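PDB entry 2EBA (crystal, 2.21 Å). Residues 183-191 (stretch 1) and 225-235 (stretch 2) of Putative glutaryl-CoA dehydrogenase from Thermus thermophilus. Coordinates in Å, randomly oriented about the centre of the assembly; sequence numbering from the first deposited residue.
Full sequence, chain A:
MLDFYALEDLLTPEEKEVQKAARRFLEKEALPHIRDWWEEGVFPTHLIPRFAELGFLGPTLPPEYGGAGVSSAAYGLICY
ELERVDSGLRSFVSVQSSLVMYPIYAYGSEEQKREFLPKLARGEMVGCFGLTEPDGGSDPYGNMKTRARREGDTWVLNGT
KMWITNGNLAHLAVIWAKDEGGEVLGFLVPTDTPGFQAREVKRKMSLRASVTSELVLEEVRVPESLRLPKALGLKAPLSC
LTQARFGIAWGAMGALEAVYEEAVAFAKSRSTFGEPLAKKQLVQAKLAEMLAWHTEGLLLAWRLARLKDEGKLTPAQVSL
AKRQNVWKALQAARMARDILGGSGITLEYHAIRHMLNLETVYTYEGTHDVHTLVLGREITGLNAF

Stretch 1 (183-191) EVLGFLVPT
Stretch 2 (225-235) SLRLPKALGLK

Three backbone hydrogen bonds join the two stretches. Leu188 N donates to Leu226 O at 2.7 Å, with an angle of 172° at the hydrogen. Leu228 N donates to Gly186 O, also at 2.7 Å and nearly straight at 165°. These two bonds flank Phe187 and Arg227, which form a single beta bridge with CA atoms 4.2 Å apart. The third bond lies further along, where Gly233 N donates to Val184 O at 2.9 Å.

The stretches run antiparallel. Leu188 lies near Leu226, Gly186 near Leu228, and Val184 near Gly233, with CA of Val184 and CA of Gly233 4.5 Å apart. Stretch 1 is extended through Pro190. Stretch 2 leaves a 3-10 segment at Leu226, is extended at Arg227 (phi/psi -97/138), and turns at Pro229 and Lys230. Ala231 N bonds Leu228 O at 3.2 Å within this turn.

One water sits between Gly186 and the turn of stretch 2. It accepts from Gly186 N and from Arg227 NH1, each at 2.9 Å. It donates to Leu228 O at 2.7 Å and to Ala231 O at 2.6 Å. Its four hydrogen bonds link Gly186 N of stretch 1 to three groups of stretch 2.

Arg227 has chi1 and chi2 t and chi3 p. Its CD lies 3.7 Å from Phe187 CE2, and its NH1 lies 3.5 Å from Leu185 CD2. The aliphatic part of the chain packs against Phe187, while NH1 reaches the water. Phe187 is m with chi2 83°; Leu185 is m, t. Both have CB sideways, but their ends come nearer stretch 2.

Leu188 is also m, t, but its CB points toward stretch 2. Its CD1 meets Leu228 CD1 at 3.6 Å, and its CB lies 4.3 Å from Leu226 CG. Leu228 points toward stretch 1 with chi1 -111°; Leu226 has chi1 -114° and chi2 p. Pro190 CD extends the apolar patch, 3.9 Å from Leu226 CD2.

Gly186 is buried at phi/psi -128/128. A CB here would point toward stretch 2, 3.5 Å from Ala231 CB and 3.7 Å from Leu228 CD2. Ala231 turns its small methyl toward stretch 1, with CB 4.1 Å from Gly186 N. Gly233 has phi/psi 88/168, where a CB would jam against the preceding carbonyl oxygen. Val184, chi1 t, points toward stretch 2 and is buried, its CB 3.9 Å from Leu234 N. Together the stretches bury 636 Å², counting both sides.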

# COMPACT_ATOMS: atom_id res chain seq x y z
N GLU A 183 -21.08 -36.12 -3.88
CA GLU A 183 -21.24 -36.09 -2.42
C GLU A 183 -19.91 -36.34 -1.74
O GLU A 183 -19.25 -37.35 -1.99
CB GLU A 183 -22.26 -37.14 -1.96
CG GLU A 183 -22.33 -37.35 -0.44
CD GLU A 183 -23.21 -36.35 0.30
OE1 GLU A 183 -23.40 -36.53 1.52
OE2 GLU A 183 -23.70 -35.39 -0.34
N VAL A 184 -19.51 -35.43 -0.87
CA VAL A 184 -18.24 -35.58 -0.18
C VAL A 184 -18.27 -36.48 1.05
O VAL A 184 -19.11 -36.32 1.95
CB VAL A 184 -17.69 -34.22 0.24
CG1 VAL A 184 -16.26 -34.37 0.72
CG2 VAL A 184 -17.76 -33.26 -0.92
N LEU A 185 -17.34 -37.43 1.08
CA LEU A 185 -17.19 -38.39 2.16
C LEU A 185 -15.75 -38.36 2.65
O LEU A 185 -14.86 -37.88 1.95
CB LEU A 185 -17.53 -39.79 1.68
CG LEU A 185 -18.99 -40.04 1.28
CD1 LEU A 185 -19.11 -41.46 0.72
CD2 LEU A 185 -19.91 -39.86 2.50
N GLY A 186 -15.53 -38.88 3.85
CA GLY A 186 -14.18 -38.91 4.40
C GLY A 186 -13.74 -40.28 4.88
O GLY A 186 -14.42 -40.91 5.69
N PHE A 187 -12.58 -40.72 4.41
CA PHE A 187 -12.06 -42.03 4.80
C PHE A 187 -10.75 -41.98 5.58
O PHE A 187 -9.91 -41.10 5.37
CB PHE A 187 -11.84 -42.89 3.55
CG PHE A 187 -13.02 -42.91 2.62
CD1 PHE A 187 -13.21 -41.89 1.69
CD2 PHE A 187 -13.96 -43.94 2.69
CE1 PHE A 187 -14.31 -41.89 0.85
CE2 PHE A 187 -15.06 -43.95 1.84
CZ PHE A 187 -15.24 -42.93 0.92
N LEU A 188 -10.60 -42.92 6.51
CA LEU A 188 -9.38 -43.06 7.30
C LEU A 188 -8.67 -44.19 6.57
O LEU A 188 -8.90 -45.37 6.83
CB LEU A 188 -9.70 -43.46 8.74
CG LEU A 188 -10.67 -42.51 9.44
CD1 LEU A 188 -10.85 -42.92 10.89
CD2 LEU A 188 -10.13 -41.08 9.34
N VAL A 189 -7.81 -43.80 5.63
CA VAL A 189 -7.06 -44.71 4.77
C VAL A 189 -5.67 -45.04 5.26
O VAL A 189 -4.81 -44.17 5.32
CB VAL A 189 -6.92 -44.10 3.35
CG1 VAL A 189 -6.15 -45.05 2.44
CG2 VAL A 189 -8.27 -43.77 2.79
N PRO A 190 -5.43 -46.30 5.63
CA PRO A 190 -4.08 -46.66 6.10
C PRO A 190 -3.15 -46.41 4.91
O PRO A 190 -3.54 -46.60 3.76
CB PRO A 190 -4.22 -48.13 6.46
CG PRO A 190 -5.65 -48.20 6.95
CD PRO A 190 -6.38 -47.39 5.90
N THR A 191 -1.92 -45.98 5.15
CA THR A 191 -1.05 -45.68 4.04
C THR A 191 -0.36 -46.89 3.44
O THR A 191 0.30 -46.78 2.41
CB THR A 191 0.00 -44.61 4.41
OG1 THR A 191 0.78 -45.06 5.53
CG2 THR A 191 -0.68 -43.29 4.75
N SER A 225 -16.00 -49.59 7.73
CA SER A 225 -15.66 -49.37 9.13
C SER A 225 -14.55 -48.32 9.24
O SER A 225 -14.22 -47.87 10.33
CB SER A 225 -15.20 -50.68 9.78
OG SER A 225 -13.86 -51.00 9.42
N LEU A 226 -13.98 -47.94 8.09
CA LEU A 226 -12.91 -46.95 8.05
C LEU A 226 -13.35 -45.64 7.39
O LEU A 226 -12.55 -44.74 7.15
CB LEU A 226 -11.67 -47.55 7.36
CG LEU A 226 -10.45 -47.71 8.28
CD1 LEU A 226 -10.90 -48.09 9.68
CD2 LEU A 226 -9.50 -48.74 7.71
N ARG A 227 -14.64 -45.53 7.11
CA ARG A 227 -15.17 -44.30 6.55
C ARG A 227 -15.74 -43.51 7.74
O ARG A 227 -16.38 -44.08 8.62
CB ARG A 227 -16.29 -44.57 5.55
CG ARG A 227 -16.89 -43.29 4.98
CD ARG A 227 -18.00 -43.56 4.01
NE ARG A 227 -19.20 -44.04 4.68
CZ ARG A 227 -20.07 -43.25 5.30
NH1 ARG A 227 -19.86 -41.94 5.33
NH2 ARG A 227 -21.13 -43.76 5.90
N LEU A 228 -15.51 -42.20 7.76
CA LEU A 228 -16.02 -41.36 8.83
C LEU A 228 -17.56 -41.28 8.72
O LEU A 228 -18.09 -40.62 7.81
CB LEU A 228 -15.38 -39.98 8.73
CG LEU A 228 -14.39 -39.51 9.80
CD1 LEU A 228 -13.60 -40.66 10.41
CD2 LEU A 228 -13.46 -38.51 9.14
N PRO A 229 -18.28 -41.94 9.64
CA PRO A 229 -19.75 -41.95 9.65
C PRO A 229 -20.44 -40.60 9.54
O PRO A 229 -21.22 -40.38 8.62
CB PRO A 229 -20.08 -42.70 10.95
CG PRO A 229 -18.87 -42.47 11.82
CD PRO A 229 -17.75 -42.63 10.83
N LYS A 230 -20.15 -39.70 10.48
CA LYS A 230 -20.76 -38.38 10.46
C LYS A 230 -20.19 -37.43 9.40
O LYS A 230 -20.77 -36.38 9.17
CB LYS A 230 -20.65 -37.72 11.83
CG LYS A 230 -21.57 -38.32 12.89
CD LYS A 230 -20.88 -39.37 13.74
CE LYS A 230 -19.92 -38.73 14.75
NZ LYS A 230 -20.63 -37.79 15.68
N ALA A 231 -19.08 -37.78 8.77
CA ALA A 231 -18.48 -36.92 7.75
C ALA A 231 -19.33 -36.85 6.48
O ALA A 231 -19.24 -37.74 5.63
CB ALA A 231 -17.06 -37.40 7.41
N LEU A 232 -20.12 -35.80 6.35
CA LEU A 232 -21.00 -35.63 5.19
C LEU A 232 -20.92 -34.25 4.58
O LEU A 232 -21.25 -33.27 5.24
CB LEU A 232 -22.46 -35.90 5.58
CG LEU A 232 -23.02 -37.31 5.83
CD1 LEU A 232 -21.99 -38.26 6.46
CD2 LEU A 232 -24.26 -37.17 6.72
N GLY A 233 -20.50 -34.16 3.32
CA GLY A 233 -20.43 -32.87 2.64
C GLY A 233 -19.14 -32.08 2.78
O GLY A 233 -18.28 -32.42 3.59
N LEU A 234 -19.01 -31.03 1.97
CA LEU A 234 -17.84 -30.15 1.96
C LEU A 234 -17.64 -29.57 3.35
O LEU A 234 -16.51 -29.28 3.76
CB LEU A 234 -18.06 -28.99 0.98
CG LEU A 234 -16.91 -28.55 0.07
CD1 LEU A 234 -17.23 -27.18 -0.49
CD2 LEU A 234 -15.61 -28.50 0.84
N LYS A 235 -18.74 -29.41 4.07
CA LYS A 235 -18.70 -28.87 5.42
C LYS A 235 -17.81 -29.65 6.38
O LYS A 235 -17.24 -29.06 7.30
CB LYS A 235 -20.12 -28.76 5.99
CG LYS A 235 -20.94 -30.05 6.03
CD LYS A 235 -22.35 -29.74 6.55
CE LYS A 235 -23.25 -30.97 6.58
NZ LYS A 235 -22.80 -32.03 7.55
O HOH W 1 -17.89 -39.87 5.19